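Local coordinates for CRP-like protein Clp (Xanthomonas campestris pv. campestris, PDB 3IWZ) that acts as a homodimeric, c-di-GMP-responsive global transcriptional regulator that activates or represses virulence genes of the diffusible signal factor pathway, at residues E28-H33 / G53-V58; V86-L91 / Y135-Q140; D170-P175 / V224-T229. All coordinates share one frame; numbering follows the deposited sequence.

The three contacts follow one another along the chain without overlapping, and they sample both functional halves of a CRP-type regulator. Interactions 1 and 2 belong to the cyclic nucleotide-binding half; their centres lie about 12 Å apart and they touch, because strands 54-58 and 85-86 are antiparallel neighbours in one sheet, with Tyr56 and Val86 joined by a backbone hydrogen bond. Interaction 3 is in the DNA-binding half, beyond the chain's centre, about 34 Å and 29 Å between centres from interactions 1 and 2. The long helix 130-157, which supplies part of interaction 2, leads directly to helix 160-172 of interaction 3, giving a route by which c-di-GMP binding could affect DNA binding.

Interaction 1: E28-H33 / G53-V58; sequences ERFLAH and GTLYYV
Phe30 and Leu31 of helix 24-32 pack on Leu55 and Tyr57 of strand 54-58, in the hydrophobic core at the helical side of the cupin-like beta-roll of the cyclic nucleotide-binding domain. Helix 28-32 and strand 54-58 run at 133° to each other, between antiparallel and perpendicular, and their axes come no nearer than 11.3 Å, a gap that large side chains span. The tight part centres on Tyr57, which both helix residues touch. Phe30 holds CG anti to the backbone N (chi1 166°), which sends its ring off the helix toward the sheet, where the ring edge meets the strand: Phe30 CE2 lies 4.0 Å from Tyr57 CB, near the ring plane. Farther along the same ring, Phe30 CZ approaches Leu55 CD1 more loosely, at 4.4 Å. Leu31 leaves the helix at a slant to the strand, but its branched end comes nearer; its CD2 is 4.0 Å from Tyr57 CD2, the two side chains crossing at about a right angle. Residues 55 and 57 both face the helix because they are two apart on an extended strand, while Tyr56 between them points away. Leu118 of helix 115-122 touches both Phe30 and Leu55, and Phe85 meets the Tyr57 ring edge-to-face, so apolar and aromatic groups suit the buried Phe30, Leu55 and Tyr57; Leu31 is partly exposed at the margin.

The outer side of the helix is quite different. Glu28, Arg29, Ala32 and His33 are exposed and do not touch the strand; polar and small residues suit a surface that meets solvent, and Arg29 forms a salt bridge with Asp129. His33 turns its ring back to the helix: its ND1 donates a bent hydrogen bond of 3.1 Å to Arg29 O (N-H...O angle 139°).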
ATOM      1  N   GLU D  28     -25.564  -9.804  -2.081  1.00 50.91           N
ATOM      2  CA  GLU D  28     -26.568 -10.371  -1.186  1.00 51.45           C
ATOM      3  C   GLU D  28     -26.277 -11.821  -0.835  1.00 50.27           C
ATOM      4  O   GLU D  28     -26.394 -12.213   0.323  1.00 50.29           O
ATOM      5  CB  GLU D  28     -27.966 -10.253  -1.797  1.00 52.34           C
ATOM      6  CG  GLU D  28     -28.391  -8.813  -1.998  1.00 57.68           C
ATOM      7  CD  GLU D  28     -28.093  -7.949  -0.783  1.00 60.06           C
ATOM      8  OE1 GLU D  28     -27.639  -6.796  -0.967  1.00 61.55           O
ATOM      9  OE2 GLU D  28     -28.315  -8.426   0.352  1.00 61.72           O
ATOM     10  N   ARG D  29     -25.904 -12.624  -1.827  1.00 49.44           N
ATOM     11  CA  ARG D  29     -25.601 -14.022  -1.552  1.00 49.82           C
ATOM     12  C   ARG D  29     -24.406 -14.086  -0.621  1.00 49.56           C
ATOM     13  O   ARG D  29     -24.338 -14.937   0.259  1.00 50.71           O
ATOM     14  CB  ARG D  29     -25.292 -14.778  -2.838  1.00 48.67           C
ATOM     15  CG  ARG D  29     -26.497 -14.995  -3.718  1.00 49.74           C
ATOM     16  CD  ARG D  29     -26.199 -16.031  -4.784  1.00 49.89           C
ATOM     17  NE  ARG D  29     -25.268 -15.530  -5.785  1.00 49.29           N
ATOM     18  CZ  ARG D  29     -25.557 -14.553  -6.636  1.00 49.92           C
ATOM     19  NH1 ARG D  29     -24.660 -14.149  -7.523  1.00 48.62           N
ATOM     20  NH2 ARG D  29     -26.749 -13.981  -6.598  1.00 50.57           N
ATOM     21  N   PHE D  30     -23.461 -13.177  -0.819  1.00 50.02           N
ATOM     22  CA  PHE D  30     -22.279 -13.143   0.023  1.00 49.26           C
ATOM     23  C   PHE D  30     -22.672 -12.832   1.462  1.00 49.46           C
ATOM     24  O   PHE D  30     -22.114 -13.401   2.399  1.00 49.77           O
ATOM     25  CB  PHE D  30     -21.291 -12.089  -0.475  1.00 48.46           C
ATOM     26  CG  PHE D  30     -20.215 -11.776   0.510  1.00 48.69           C
ATOM     27  CD1 PHE D  30     -19.215 -12.697   0.782  1.00 49.88           C
ATOM     28  CD2 PHE D  30     -20.227 -10.575   1.208  1.00 50.54           C
ATOM     29  CE1 PHE D  30     -18.237 -12.436   1.743  1.00 49.91           C
ATOM     30  CE2 PHE D  30     -19.252 -10.300   2.176  1.00 52.34           C
ATOM     31  CZ  PHE D  30     -18.254 -11.234   2.442  1.00 51.25           C
ATOM     32  N   LEU D  31     -23.633 -11.927   1.634  1.00 49.25           N
ATOM     33  CA  LEU D  31     -24.092 -11.537   2.961  1.00 50.58           C
ATOM     34  C   LEU D  31     -24.980 -12.601   3.607  1.00 51.24           C
ATOM     35  O   LEU D  31     -25.064 -12.692   4.832  1.00 50.79           O
ATOM     36  CB  LEU D  31     -24.850 -10.210   2.891  1.00 51.44           C
ATOM     37  CG  LEU D  31     -24.089  -8.984   2.374  1.00 51.55           C
ATOM     38  CD1 LEU D  31     -24.989  -7.760   2.471  1.00 51.41           C
ATOM     39  CD2 LEU D  31     -22.815  -8.779   3.188  1.00 50.73           C
ATOM     40  N   ALA D  32     -25.635 -13.409   2.780  1.00 51.73           N
ATOM     41  CA  ALA D  32     -26.511 -14.458   3.285  1.00 53.57           C
ATOM     42  C   ALA D  32     -25.786 -15.376   4.271  1.00 53.62           C
ATOM     43  O   ALA D  32     -26.422 -16.007   5.113  1.00 55.06           O
ATOM     44  CB  ALA D  32     -27.084 -15.282   2.121  1.00 51.56           C
ATOM     45  N   HIS D  33     -24.461 -15.448   4.165  1.00 53.92           N
ATOM     46  CA  HIS D  33     -23.666 -16.300   5.052  1.00 52.44           C
ATOM     47  C   HIS D  33     -22.898 -15.487   6.094  1.00 52.94           C
ATOM     48  O   HIS D  33     -22.112 -16.041   6.864  1.00 53.77           O
ATOM     49  CB  HIS D  33     -22.651 -17.136   4.251  1.00 51.24           C
ATOM     50  CG  HIS D  33     -23.257 -17.970   3.163  1.00 51.13           C
ATOM     51  ND1 HIS D  33     -23.522 -17.476   1.903  1.00 51.12           N
ATOM     52  CD2 HIS D  33     -23.626 -19.273   3.138  1.00 49.57           C
ATOM     53  CE1 HIS D  33     -24.023 -18.436   1.149  1.00 49.99           C
ATOM     54  NE2 HIS D  33     -24.097 -19.537   1.875  1.00 50.56           N
ATOM     55  N   GLY D  53      -8.903 -14.055  11.704  1.00 36.57           N
ATOM     56  CA  GLY D  53      -9.551 -15.157  11.023  1.00 36.95           C
ATOM     57  C   GLY D  53     -10.870 -14.673  10.467  1.00 38.80           C
ATOM     58  O   GLY D  53     -11.708 -15.465  10.046  1.00 40.72           O
ATOM     59  N   THR D  54     -11.032 -13.355  10.436  1.00 39.08           N
ATOM     60  CA  THR D  54     -12.266 -12.744   9.966  1.00 39.95           C
ATOM     61  C   THR D  54     -12.107 -11.629   8.931  1.00 38.51           C
ATOM     62  O   THR D  54     -11.178 -10.829   8.975  1.00 40.06           O
ATOM     63  CB  THR D  54     -13.050 -12.179  11.167  1.00 41.68           C
ATOM     64  OG1 THR D  54     -13.355 -13.246  12.075  1.00 45.30           O
ATOM     65  CG2 THR D  54     -14.341 -11.520  10.709  1.00 43.26           C
ATOM     66  N   LEU D  55     -13.049 -11.579   8.004  1.00 37.69           N
ATOM     67  CA  LEU D  55     -13.051 -10.568   6.968  1.00 36.63           C
ATOM     68  C   LEU D  55     -14.242  -9.682   7.299  1.00 35.46           C
ATOM     69  O   LEU D  55     -15.241 -10.159   7.827  1.00 34.03           O
ATOM     70  CB  LEU D  55     -13.264 -11.228   5.602  1.00 37.24           C
ATOM     71  CG  LEU D  55     -12.899 -10.537   4.288  1.00 36.70           C
ATOM     72  CD1 LEU D  55     -13.966 -10.906   3.253  1.00 37.74           C
ATOM     73  CD2 LEU D  55     -12.825  -9.045   4.444  1.00 38.78           C
ATOM     74  N   TYR D  56     -14.138  -8.393   7.006  1.00 34.93           N
ATOM     75  CA  TYR D  56     -15.247  -7.491   7.262  1.00 35.84           C
ATOM     76  C   TYR D  56     -15.689  -6.801   5.988  1.00 35.88           C
ATOM     77  O   TYR D  56     -14.873  -6.487   5.128  1.00 36.93           O
ATOM     78  CB  TYR D  56     -14.855  -6.436   8.283  1.00 34.75           C
ATOM     79  CG  TYR D  56     -14.664  -6.967   9.679  1.00 36.79           C
ATOM     80  CD1 TYR D  56     -15.761  -7.282  10.481  1.00 35.42           C
ATOM     81  CD2 TYR D  56     -13.390  -7.126  10.211  1.00 33.33           C
ATOM     82  CE1 TYR D  56     -15.592  -7.732  11.776  1.00 36.89           C
ATOM     83  CE2 TYR D  56     -13.211  -7.579  11.509  1.00 36.40           C
ATOM     84  CZ  TYR D  56     -14.315  -7.878  12.286  1.00 34.71           C
ATOM     85  OH  TYR D  56     -14.140  -8.315  13.572  1.00 39.65           O
ATOM     86  N   TYR D  57     -16.994  -6.583   5.879  1.00 37.42           N
ATOM     87  CA  TYR D  57     -17.584  -5.890   4.743  1.00 37.59           C
ATOM     88  C   TYR D  57     -18.391  -4.746   5.353  1.00 38.11           C
ATOM     89  O   TYR D  57     -19.303  -4.983   6.145  1.00 38.84           O
ATOM     90  CB  TYR D  57     -18.510  -6.822   3.969  1.00 37.98           C
ATOM     91  CG  TYR D  57     -19.268  -6.136   2.860  1.00 39.49           C
ATOM     92  CD1 TYR D  57     -18.744  -6.056   1.571  1.00 42.26           C
ATOM     93  CD2 TYR D  57     -20.505  -5.552   3.102  1.00 41.91           C
ATOM     94  CE1 TYR D  57     -19.438  -5.408   0.552  1.00 43.40           C
ATOM     95  CE2 TYR D  57     -21.209  -4.904   2.093  1.00 42.80           C
ATOM     96  CZ  TYR D  57     -20.670  -4.836   0.823  1.00 43.49           C
ATOM     97  OH  TYR D  57     -21.370  -4.199  -0.172  1.00 45.88           O
ATOM     98  N   VAL D  58     -18.031  -3.512   5.008  1.00 37.02           N
ATOM     99  CA  VAL D  58     -18.719  -2.335   5.523  1.00 35.56           C
ATOM    100  C   VAL D  58     -20.078  -2.163   4.851  1.00 37.69           C
ATOM    101  O   VAL D  58     -20.156  -1.783   3.684  1.00 37.67           O
ATOM    102  CB  VAL D  58     -17.913  -1.037   5.268  1.00 34.25           C
ATOM    103  CG1 VAL D  58     -18.627   0.143   5.905  1.00 31.24           C
ATOM    104  CG2 VAL D  58     -16.499  -1.167   5.801  1.00 27.60           C
TER

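Interaction 2: V86-L91 / Y135-Q140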
ATOM      1  N   VAL D  86     -12.726  -4.859   4.545  1.00 26.59           N
ATOM      2  CA  VAL D  86     -11.627  -4.467   5.418  1.00 26.87           C
ATOM      3  C   VAL D  86     -11.210  -5.682   6.239  1.00 27.03           C
ATOM      4  O   VAL D  86     -11.977  -6.641   6.368  1.00 28.31           O
ATOM      5  CB  VAL D  86     -12.017  -3.259   6.307  1.00 25.96           C
ATOM      6  CG1 VAL D  86     -12.195  -2.033   5.434  1.00 25.79           C
ATOM      7  CG2 VAL D  86     -13.309  -3.535   7.048  1.00 27.16           C
ATOM      8  N   GLY D  87      -9.986  -5.654   6.756  1.00 26.81           N
ATOM      9  CA  GLY D  87      -9.468  -6.788   7.508  1.00 29.18           C
ATOM     10  C   GLY D  87      -9.295  -7.996   6.591  1.00 30.92           C
ATOM     11  O   GLY D  87      -9.408  -9.154   7.007  1.00 29.38           O
ATOM     12  N   GLU D  88      -9.006  -7.723   5.326  1.00 30.20           N
ATOM     13  CA  GLU D  88      -8.863  -8.789   4.351  1.00 33.42           C
ATOM     14  C   GLU D  88      -7.482  -9.403   4.216  1.00 33.97           C
ATOM     15  O   GLU D  88      -7.343 -10.442   3.579  1.00 35.02           O
ATOM     16  CB  GLU D  88      -9.312  -8.295   2.974  1.00 31.39           C
ATOM     17  CG  GLU D  88      -8.302  -7.414   2.251  1.00 31.73           C
ATOM     18  CD  GLU D  88      -7.818  -6.233   3.084  1.00 33.76           C
ATOM     19  OE1 GLU D  88      -8.602  -5.669   3.899  1.00 32.20           O
ATOM     20  OE2 GLU D  88      -6.645  -5.863   2.907  1.00 32.83           O
ATOM     21  N   MET D  89      -6.471  -8.787   4.818  1.00 33.90           N
ATOM     22  CA  MET D  89      -5.105  -9.292   4.684  1.00 36.40           C
ATOM     23  C   MET D  89      -4.923 -10.784   4.969  1.00 35.60           C
ATOM     24  O   MET D  89      -4.334 -11.500   4.163  1.00 34.51           O
ATOM     25  CB  MET D  89      -4.139  -8.486   5.556  1.00 36.96           C
ATOM     26  CG  MET D  89      -2.675  -8.720   5.172  1.00 40.74           C
ATOM     27  SD  MET D  89      -1.479  -7.803   6.167  1.00 47.98           S
ATOM     28  CE  MET D  89      -1.060  -9.028   7.405  1.00 42.66           C
ATOM     29  N   GLY D  90      -5.414 -11.243   6.114  1.00 34.58           N
ATOM     30  CA  GLY D  90      -5.296 -12.646   6.466  1.00 34.03           C
ATOM     31  C   GLY D  90      -5.885 -13.600   5.440  1.00 36.04           C
ATOM     32  O   GLY D  90      -5.557 -14.783   5.432  1.00 37.32           O
ATOM     33  N   LEU D  91      -6.752 -13.101   4.568  1.00 37.52           N
ATOM     34  CA  LEU D  91      -7.348 -13.943   3.537  1.00 39.81           C
ATOM     35  C   LEU D  91      -6.342 -14.209   2.407  1.00 41.13           C
ATOM     36  O   LEU D  91      -6.568 -15.048   1.531  1.00 40.64           O
ATOM     37  CB  LEU D  91      -8.584 -13.259   2.957  1.00 39.95           C
ATOM     38  CG  LEU D  91      -9.228 -13.927   1.745  1.00 42.73           C
ATOM     39  CD1 LEU D  91      -9.755 -15.297   2.149  1.00 43.49           C
ATOM     40  CD2 LEU D  91     -10.359 -13.049   1.213  1.00 42.93           C
ATOM     41  N   TYR D 135     -11.939 -10.149  -7.588  1.00 34.62           N
ATOM     42  CA  TYR D 135     -11.647  -8.990  -8.420  1.00 32.97           C
ATOM     43  C   TYR D 135     -12.022  -7.704  -7.687  1.00 32.63           C
ATOM     44  O   TYR D 135     -11.279  -6.725  -7.731  1.00 33.10           O
ATOM     45  CB  TYR D 135     -12.410  -9.075  -9.743  1.00 33.86           C
ATOM     46  CG  TYR D 135     -12.160  -7.900 -10.662  1.00 35.23           C
ATOM     47  CD1 TYR D 135     -10.957  -7.771 -11.347  1.00 35.97           C
ATOM     48  CD2 TYR D 135     -13.109  -6.889 -10.800  1.00 36.21           C
ATOM     49  CE1 TYR D 135     -10.699  -6.663 -12.143  1.00 38.10           C
ATOM     50  CE2 TYR D 135     -12.862  -5.772 -11.595  1.00 38.58           C
ATOM     51  CZ  TYR D 135     -11.654  -5.664 -12.260  1.00 37.64           C
ATOM     52  OH  TYR D 135     -11.388  -4.543 -13.011  1.00 38.99           O
ATOM     53  N   ALA D 136     -13.178  -7.695  -7.027  1.00 29.52           N
ATOM     54  CA  ALA D 136     -13.592  -6.504  -6.288  1.00 30.36           C
ATOM     55  C   ALA D 136     -12.545  -6.188  -5.220  1.00 30.92           C
ATOM     56  O   ALA D 136     -12.136  -5.040  -5.064  1.00 30.97           O
ATOM     57  CB  ALA D 136     -14.950  -6.717  -5.633  1.00 30.84           C
ATOM     58  N   ILE D 137     -12.109  -7.214  -4.489  1.00 29.93           N
ATOM     59  CA  ILE D 137     -11.105  -7.020  -3.454  1.00 28.26           C
ATOM     60  C   ILE D 137      -9.823  -6.527  -4.113  1.00 29.00           C
ATOM     61  O   ILE D 137      -9.101  -5.701  -3.555  1.00 30.82           O
ATOM     62  CB  ILE D 137     -10.844  -8.330  -2.681  1.00 29.21           C
ATOM     63  CG1 ILE D 137     -12.098  -8.708  -1.881  1.00 27.75           C
ATOM     64  CG2 ILE D 137      -9.631  -8.173  -1.769  1.00 23.37           C
ATOM     65  CD1 ILE D 137     -11.979  -9.990  -1.109  1.00 30.60           C
ATOM     66  N   GLY D 138      -9.554  -7.026  -5.315  1.00 28.09           N
ATOM     67  CA  GLY D 138      -8.375  -6.592  -6.039  1.00 27.44           C
ATOM     68  C   GLY D 138      -8.453  -5.098  -6.302  1.00 27.38           C
ATOM     69  O   GLY D 138      -7.478  -4.362  -6.116  1.00 30.41           O
ATOM     70  N   VAL D 139      -9.617  -4.644  -6.754  1.00 27.30           N
ATOM     71  CA  VAL D 139      -9.836  -3.224  -7.024  1.00 25.98           C
ATOM     72  C   VAL D 139      -9.555  -2.397  -5.772  1.00 26.37           C
ATOM     73  O   VAL D 139      -8.896  -1.350  -5.828  1.00 26.91           O
ATOM     74  CB  VAL D 139     -11.295  -2.958  -7.454  1.00 29.02           C
ATOM     75  CG1 VAL D 139     -11.585  -1.457  -7.421  1.00 28.60           C
ATOM     76  CG2 VAL D 139     -11.539  -3.536  -8.856  1.00 29.26           C
ATOM     77  N   GLN D 140     -10.054  -2.872  -4.638  1.00 23.04           N
ATOM     78  CA  GLN D 140      -9.871  -2.143  -3.395  1.00 26.18           C
ATOM     79  C   GLN D 140      -8.434  -2.169  -2.914  1.00 23.42           C
ATOM     80  O   GLN D 140      -7.939  -1.170  -2.402  1.00 22.66           O
ATOM     81  CB  GLN D 140     -10.837  -2.669  -2.320  1.00 26.48           C
ATOM     82  CG  GLN D 140     -12.298  -2.441  -2.706  1.00 32.63           C
ATOM     83  CD  GLN D 140     -13.306  -2.917  -1.663  1.00 34.11           C
ATOM     84  OE1 GLN D 140     -14.516  -2.914  -1.912  1.00 34.30           O
ATOM     85  NE2 GLN D 140     -12.818  -3.320  -0.500  1.00 33.29           N
TER
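Leu91 holds CG opposite its backbone N (chi1 173°), and Ile137 sets CG1 beside its own (chi1 -67°) and runs straight on to CD1 (chi2 179°); the two branch ends therefore meet. They reach across from loop and helix and pass obliquely, Leu91 CD2 resting 4.2 Å from Ile137 CD1. The other branch of the isoleucine is used as well. Its CG2 lies 4.3 Å from Glu88 CG, so the two limbs of one beta-branched residue serve two loop residues three apart in sequence. The loop presents both in a compact turn with helical backbone angles, in which Leu91 N bonds to Glu88 O at 2.9 Å; Gly87, just before it, has a positive phi that favours glycine.

The contact joins the loop after strand 85-86 to helix 130-157. In CRP relatives the corresponding loop belongs to the phosphate-binding cassette and the long helix is the dimerisation helix. The dimer is close at hand here too: Tyr135 OH hydrogen-bonds to Leu91 O of the second subunit, and the reciprocal bond is also present. Leu91 thus serves both: its side chain packs on Ile137 within the subunit, and its carbonyl O accepts a bond from the other subunit.

No hydrogen bond crosses between the two segments. Glu88 offers only its aliphatic stem to Ile137, its carboxylate making a long, weak ion pair with Arg144. Held by methyl and methylene contacts alone, the loop and helix are joined by nondirectional packing, which is consistent with a contact that tolerates small shifts between loop and helix, as an allosteric regulator that opens on binding c-di-GMP may require.

Interaction 3: D170-P175 / V224-T229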
ATOM      1  N   ASP D 170      -8.186  17.583   0.281  1.00 61.70           N
ATOM      2  CA  ASP D 170      -8.726  16.267  -0.056  1.00 61.53           C
ATOM      3  C   ASP D 170     -10.065  16.077   0.656  1.00 61.63           C
ATOM      4  O   ASP D 170     -10.996  15.475   0.117  1.00 62.22           O
ATOM      5  CB  ASP D 170      -7.746  15.165   0.371  1.00 62.26           C
ATOM      6  CG  ASP D 170      -8.122  13.796  -0.186  1.00 63.65           C
ATOM      7  OD1 ASP D 170      -8.259  13.669  -1.423  1.00 63.66           O
ATOM      8  OD2 ASP D 170      -8.280  12.847   0.614  1.00 64.07           O
ATOM      9  N   LEU D 171     -10.161  16.608   1.868  1.00 60.90           N
ATOM     10  CA  LEU D 171     -11.384  16.492   2.647  1.00 61.04           C
ATOM     11  C   LEU D 171     -12.463  17.438   2.141  1.00 60.70           C
ATOM     12  O   LEU D 171     -13.651  17.163   2.284  1.00 60.69           O
ATOM     13  CB  LEU D 171     -11.090  16.775   4.119  1.00 58.87           C
ATOM     14  CG  LEU D 171     -10.095  15.792   4.734  1.00 58.32           C
ATOM     15  CD1 LEU D 171      -9.633  16.300   6.094  1.00 57.20           C
ATOM     16  CD2 LEU D 171     -10.746  14.415   4.834  1.00 55.84           C
ATOM     17  N   SER D 172     -12.049  18.557   1.555  1.00 60.66           N
ATOM     18  CA  SER D 172     -13.006  19.527   1.034  1.00 60.98           C
ATOM     19  C   SER D 172     -13.846  18.859  -0.032  1.00 61.13           C
ATOM     20  O   SER D 172     -14.960  19.290  -0.322  1.00 61.18           O
ATOM     21  CB  SER D 172     -12.287  20.728   0.419  1.00 59.66           C
ATOM     22  OG  SER D 172     -11.615  21.477   1.417  1.00 60.42           O
ATOM     23  N   LYS D 173     -13.295  17.799  -0.614  1.00 61.84           N
ATOM     24  CA  LYS D 173     -13.971  17.051  -1.661  1.00 63.15           C
ATOM     25  C   LYS D 173     -14.650  15.829  -1.060  1.00 64.50           C
ATOM     26  O   LYS D 173     -15.230  15.005  -1.771  1.00 64.20           O
ATOM     27  CB  LYS D 173     -12.967  16.635  -2.729  1.00 62.81           C
ATOM     28  N   GLU D 174     -14.569  15.711   0.260  1.00 66.22           N
ATOM     29  CA  GLU D 174     -15.198  14.589   0.944  1.00 67.38           C
ATOM     30  C   GLU D 174     -16.689  14.891   1.035  1.00 68.03           C
ATOM     31  O   GLU D 174     -17.087  16.029   1.311  1.00 68.45           O
ATOM     32  CB  GLU D 174     -14.601  14.409   2.336  1.00 66.53           C
ATOM     33  N   PRO D 175     -17.536  13.880   0.782  1.00 67.72           N
ATOM     34  CA  PRO D 175     -18.987  14.076   0.845  1.00 67.79           C
ATOM     35  C   PRO D 175     -19.414  14.775   2.136  1.00 67.55           C
ATOM     36  O   PRO D 175     -20.483  15.381   2.200  1.00 68.59           O
ATOM     37  CB  PRO D 175     -19.523  12.652   0.741  1.00 67.81           C
ATOM     38  CG  PRO D 175     -18.527  12.002  -0.170  1.00 67.49           C
ATOM     39  CD  PRO D 175     -17.210  12.494   0.398  1.00 67.48           C
ATOM     40  N   VAL D 224     -13.012  23.136  10.875  1.00 58.52           N
ATOM     41  CA  VAL D 224     -12.117  23.989  10.095  1.00 56.89           C
ATOM     42  C   VAL D 224     -12.823  24.548   8.870  1.00 58.30           C
ATOM     43  O   VAL D 224     -13.355  23.793   8.054  1.00 59.48           O
ATOM     44  CB  VAL D 224     -10.886  23.208   9.605  1.00 54.92           C
ATOM     45  CG1 VAL D 224     -10.037  24.088   8.692  1.00 52.91           C
ATOM     46  CG2 VAL D 224     -10.079  22.720  10.786  1.00 54.10           C
ATOM     47  N   VAL D 225     -12.820  25.870   8.732  1.00 58.17           N
ATOM     48  CA  VAL D 225     -13.465  26.488   7.585  1.00 58.51           C
ATOM     49  C   VAL D 225     -12.391  26.931   6.601  1.00 58.45           C
ATOM     50  O   VAL D 225     -11.831  28.014   6.726  1.00 58.55           O
ATOM     51  CB  VAL D 225     -14.316  27.709   8.001  1.00 58.14           C
ATOM     52  CG1 VAL D 225     -15.197  28.138   6.839  1.00 58.81           C
ATOM     53  CG2 VAL D 225     -15.168  27.371   9.219  1.00 57.02           C
ATOM     54  N   LEU D 226     -12.104  26.074   5.629  1.00 59.91           N
ATOM     55  CA  LEU D 226     -11.090  26.363   4.619  1.00 60.23           C
ATOM     56  C   LEU D 226     -11.602  27.405   3.646  1.00 60.35           C
ATOM     57  O   LEU D 226     -12.497  27.124   2.852  1.00 61.50           O
ATOM     58  CB  LEU D 226     -10.732  25.096   3.835  1.00 58.93           C
ATOM     59  CG  LEU D 226      -9.684  25.255   2.725  1.00 59.20           C
ATOM     60  CD1 LEU D 226      -8.284  25.301   3.337  1.00 58.99           C
ATOM     61  CD2 LEU D 226      -9.785  24.094   1.746  1.00 57.86           C
ATOM     62  N   TYR D 227     -11.037  28.606   3.705  1.00 61.24           N
ATOM     63  CA  TYR D 227     -11.443  29.676   2.803  1.00 61.84           C
ATOM     64  C   TYR D 227     -11.178  29.246   1.370  1.00 63.15           C
ATOM     65  O   TYR D 227     -10.208  28.537   1.085  1.00 63.12           O
ATOM     66  CB  TYR D 227     -10.661  30.958   3.097  1.00 60.31           C
ATOM     67  CG  TYR D 227     -10.869  31.495   4.494  1.00 59.98           C
ATOM     68  CD1 TYR D 227      -9.979  32.413   5.050  1.00 59.32           C
ATOM     69  CD2 TYR D 227     -11.950  31.073   5.270  1.00 59.18           C
ATOM     70  CE1 TYR D 227     -10.155  32.896   6.350  1.00 59.69           C
ATOM     71  CE2 TYR D 227     -12.138  31.548   6.565  1.00 59.15           C
ATOM     72  CZ  TYR D 227     -11.237  32.458   7.099  1.00 59.52           C
ATOM     73  OH  TYR D 227     -11.420  32.922   8.380  1.00 59.04           O
ATOM     74  N   GLY D 228     -12.049  29.677   0.468  1.00 65.00           N
ATOM     75  CA  GLY D 228     -11.883  29.332  -0.928  1.00 66.44           C
ATOM     76  C   GLY D 228     -12.644  28.093  -1.336  1.00 67.79           C
ATOM     77  O   GLY D 228     -13.877  28.115  -1.419  1.00 68.24           O
ATOM     78  N   THR D 229     -11.909  27.008  -1.577  1.00 69.28           N
ATOM     79  CA  THR D 229     -12.503  25.742  -2.007  1.00 69.40           C
ATOM     80  C   THR D 229     -13.076  24.908  -0.860  1.00 69.63           C
ATOM     81  O   THR D 229     -12.913  25.312   0.317  1.00 69.82           O
ATOM     82  CB  THR D 229     -11.471  24.879  -2.783  1.00 69.08           C
ATOM     83  OG1 THR D 229     -10.422  24.465  -1.898  1.00 69.40           O
ATOM     84  CG2 THR D 229     -10.862  25.682  -3.935  1.00 68.42           C
TER
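Ser172 and Leu226 meet tip to tip in the winged-helix domain, where the end of helix 160-172 faces strand 223-227 of the small antiparallel sheet. Both side chains point across the gap. The leucine reaches out with CG anti to its backbone N (chi1 179°), and its CD2 methyl, rather than CD1, faces the serine. Ser172 OG and Leu226 CD2 are 3.2 Å apart, a snug van der Waals approach, not a hydrogen bond.

The hydroxyl is directed elsewhere for its hydrogen bond. With OG turned to lie beside the backbone N (chi1 -67°), Ser172 OG hydrogen-bonds back to Leu168 O, one helical turn earlier. A small polar residue thus suits the helix end: it satisfies its hydroxyl within its own helix and is short enough to admit a leucine tip nearby. Leu226 is buried, which suits a branched apolar side chain; Leu186 of the adjacent strand 183-186 also touches Ser172.

Toward the chain end the contact fades. Gly228, with a backbone conformation that calls for glycine, turns the chain after the strand, bringing exposed Thr229 alongside the helix end. Its OG1 makes a weak hydrogen bond with His169 ND1. The carbonyl Thr229 O stays 4.2 Å from Ser172 OG, too far to bond.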